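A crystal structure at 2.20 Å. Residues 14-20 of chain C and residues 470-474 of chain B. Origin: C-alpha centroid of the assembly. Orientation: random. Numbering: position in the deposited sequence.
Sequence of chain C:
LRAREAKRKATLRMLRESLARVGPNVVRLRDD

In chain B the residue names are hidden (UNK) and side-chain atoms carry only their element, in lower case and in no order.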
# COMPACT_ATOMS: atom_id res chain seq x y z
N MET C 14 10.01 -9.86 26.87
CA MET C 14 9.97 -9.04 28.07
C MET C 14 9.42 -7.64 27.79
O MET C 14 8.77 -7.05 28.65
CB MET C 14 11.36 -8.95 28.70
CG MET C 14 11.79 -10.21 29.42
SD MET C 14 13.50 -10.16 30.00
CE MET C 14 13.65 -11.78 30.74
N LEU C 15 9.70 -7.12 26.60
CA LEU C 15 9.16 -5.83 26.19
C LEU C 15 7.64 -5.91 26.14
O LEU C 15 6.95 -5.03 26.66
CB LEU C 15 9.72 -5.41 24.83
CG LEU C 15 9.12 -4.16 24.18
CD1 LEU C 15 9.42 -2.92 25.01
CD2 LEU C 15 9.64 -4.01 22.75
N ARG C 16 7.14 -6.96 25.50
CA ARG C 16 5.70 -7.20 25.39
C ARG C 16 5.06 -7.26 26.78
O ARG C 16 4.16 -6.48 27.08
CB ARG C 16 5.45 -8.50 24.60
CG ARG C 16 4.13 -9.23 24.89
CD ARG C 16 2.92 -8.35 24.67
NE ARG C 16 1.69 -9.12 24.53
CZ ARG C 16 0.95 -9.57 25.55
NH1 ARG C 16 1.31 -9.33 26.80
NH2 ARG C 16 -0.15 -10.26 25.30
N GLU C 17 5.52 -8.19 27.61
CA GLU C 17 4.97 -8.35 28.96
C GLU C 17 5.10 -7.05 29.75
O GLU C 17 4.22 -6.71 30.54
CB GLU C 17 5.67 -9.49 29.70
CG GLU C 17 5.43 -10.87 29.08
CD GLU C 17 3.95 -11.21 28.96
OE1 GLU C 17 3.18 -10.88 29.89
OE2 GLU C 17 3.56 -11.80 27.93
N SER C 18 6.19 -6.33 29.53
CA SER C 18 6.40 -5.06 30.21
C SER C 18 5.39 -4.01 29.74
O SER C 18 4.83 -3.28 30.55
CB SER C 18 7.82 -4.55 29.96
OG SER C 18 8.00 -3.26 30.51
N LEU C 19 5.17 -3.95 28.43
CA LEU C 19 4.18 -3.03 27.87
C LEU C 19 2.77 -3.41 28.32
O LEU C 19 1.91 -2.54 28.47
CB LEU C 19 4.26 -3.03 26.34
CG LEU C 19 5.49 -2.34 25.73
CD1 LEU C 19 5.60 -2.66 24.25
CD2 LEU C 19 5.43 -0.84 25.96
N ALA C 20 2.54 -4.70 28.52
CA ALA C 20 1.25 -5.19 28.99
C ALA C 20 0.96 -4.74 30.42
O ALA C 20 -0.18 -4.42 30.76
CB ALA C 20 1.19 -6.70 28.88
N UNK B 470 1.68 -8.12 15.04
CA UNK B 470 2.54 -6.98 15.32
C UNK B 470 2.33 -6.56 16.77
O UNK B 470 1.25 -6.75 17.32
c UNK B 470 1.90 -4.90 12.08
c UNK B 470 3.99 -6.16 12.63
c UNK B 470 2.50 -6.04 12.89
c UNK B 470 2.24 -5.81 14.38
N UNK B 471 3.37 -6.00 17.38
CA UNK B 471 3.29 -5.51 18.76
C UNK B 471 3.03 -4.02 18.77
O UNK B 471 3.87 -3.22 18.36
c UNK B 471 6.06 -5.59 21.54
c UNK B 471 4.58 -5.83 19.52
c UNK B 471 3.58 -5.67 21.83
c UNK B 471 4.71 -5.23 20.92
N UNK B 472 1.85 -3.63 19.26
CA UNK B 472 1.53 -2.22 19.41
C UNK B 472 2.38 -1.64 20.54
O UNK B 472 2.19 -1.98 21.70
c UNK B 472 -0.31 -0.51 19.64
c UNK B 472 0.04 -1.99 19.72
o UNK B 472 -0.76 -2.71 18.77
N UNK B 473 3.31 -0.76 20.18
CA UNK B 473 4.20 -0.16 21.17
C UNK B 473 3.61 1.12 21.73
O UNK B 473 3.68 1.37 22.94
c UNK B 473 6.93 0.69 22.58
c UNK B 473 7.87 2.87 22.91
c UNK B 473 7.33 3.28 21.70
c UNK B 473 5.57 0.13 20.56
c UNK B 473 6.39 1.09 21.37
c UNK B 473 7.67 1.57 23.35
c UNK B 473 6.59 2.39 20.95
N UNK B 474 3.01 1.92 20.86
CA UNK B 474 2.49 3.22 21.27
C UNK B 474 1.40 3.71 20.31
O UNK B 474 1.43 3.43 19.12
c UNK B 474 3.22 5.62 21.78
c UNK B 474 3.63 4.24 21.34
o UNK B 474 5.48 6.29 21.39
c UNK B 474 4.40 6.56 21.91
n UNK B 474 4.20 7.67 22.61

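Residues 470-474 of chain B form part of a longer strand that packs against the chain C helix 14-20, with their N-to-C directions 51° apart and their axes 9.7 Å apart at closest approach.

At position 470 the side chain holds four carbons and no heteroatom. The first carbon leads to a second at which the chain forks into two methyl-like ends. The group is buried but out of reach of the helix, so it contributes nothing to the contact. The pattern is that of a leucine, and the residue is L470(B).

Position 471 again has four carbons, forked at the second, but here CA to CB points toward the helix. The forked end lies against CD2 of L15(C), CD1 of L19(C) and the aliphatic carbons of R16(C). A fork at the second carbon, rather than at the first, identifies L471(B). With chi1 at t and chi2 at p, its CD2 comes to 4.1 Å from CD2 of L15(C) and to 4.0 Å from CD1 of L19(C), while its CD1 is 4.0 Å from CD of R16(C). The arginine thus offers its methylene chain to the leucine; its NE and NH2 are hydrogen-bonded elsewhere in the structure.

At position 472 a single carbon carries one oxygen and one further carbon. CA to CB points sideways, and the side chain makes no contact with chain C, its CB staying 7.2 Å from CD1 of L19(C); it is the backbone that comes closer, with O of position 472 at 4.3 Å from CD1 of L19(C). Branching at the first side-chain atom with one oxygen defines a threonine. This is T472(B), whose OG1 is hydrogen-bonded elsewhere in the structure.

Position 473 shows one carbon followed by a ring of six carbons, with no oxygen attached to the ring. Although CA to CB points sideways, the end of the side chain comes nearer the helix, and the ring presents its edge to a methyl of L19(C). That is a phenylalanine rather than a tyrosine. In F473(B), CD1 lies 4.0 Å from CD1 of L19(C), which sits near the plane of the ring.

Position 474 has three carbons in a row, the third carrying one oxygen and one nitrogen: an amide at the end of a two-methylene arm. CA to CB points sideways, and the side chain makes no contact with chain C. The residue is Q474(B), its OE1 hydrogen-bonded elsewhere in the structure.

The contact is small, burying 247 Å² in all, and no hydrogen bond crosses it. L15(C) and L19(C) lie one helical turn apart, linked by the backbone bond from N of L19(C) to O of L15(C) at 2.7 Å, so both can meet L471(B). L19(C) also reaches F473(B), and its CD1 therefore touches two side chains of the strand. The contact between these stretches is thus packing of apolar groups, with the aliphatic carbons of R16(C) adding to it.

Chain B 470-474: LLTFQ
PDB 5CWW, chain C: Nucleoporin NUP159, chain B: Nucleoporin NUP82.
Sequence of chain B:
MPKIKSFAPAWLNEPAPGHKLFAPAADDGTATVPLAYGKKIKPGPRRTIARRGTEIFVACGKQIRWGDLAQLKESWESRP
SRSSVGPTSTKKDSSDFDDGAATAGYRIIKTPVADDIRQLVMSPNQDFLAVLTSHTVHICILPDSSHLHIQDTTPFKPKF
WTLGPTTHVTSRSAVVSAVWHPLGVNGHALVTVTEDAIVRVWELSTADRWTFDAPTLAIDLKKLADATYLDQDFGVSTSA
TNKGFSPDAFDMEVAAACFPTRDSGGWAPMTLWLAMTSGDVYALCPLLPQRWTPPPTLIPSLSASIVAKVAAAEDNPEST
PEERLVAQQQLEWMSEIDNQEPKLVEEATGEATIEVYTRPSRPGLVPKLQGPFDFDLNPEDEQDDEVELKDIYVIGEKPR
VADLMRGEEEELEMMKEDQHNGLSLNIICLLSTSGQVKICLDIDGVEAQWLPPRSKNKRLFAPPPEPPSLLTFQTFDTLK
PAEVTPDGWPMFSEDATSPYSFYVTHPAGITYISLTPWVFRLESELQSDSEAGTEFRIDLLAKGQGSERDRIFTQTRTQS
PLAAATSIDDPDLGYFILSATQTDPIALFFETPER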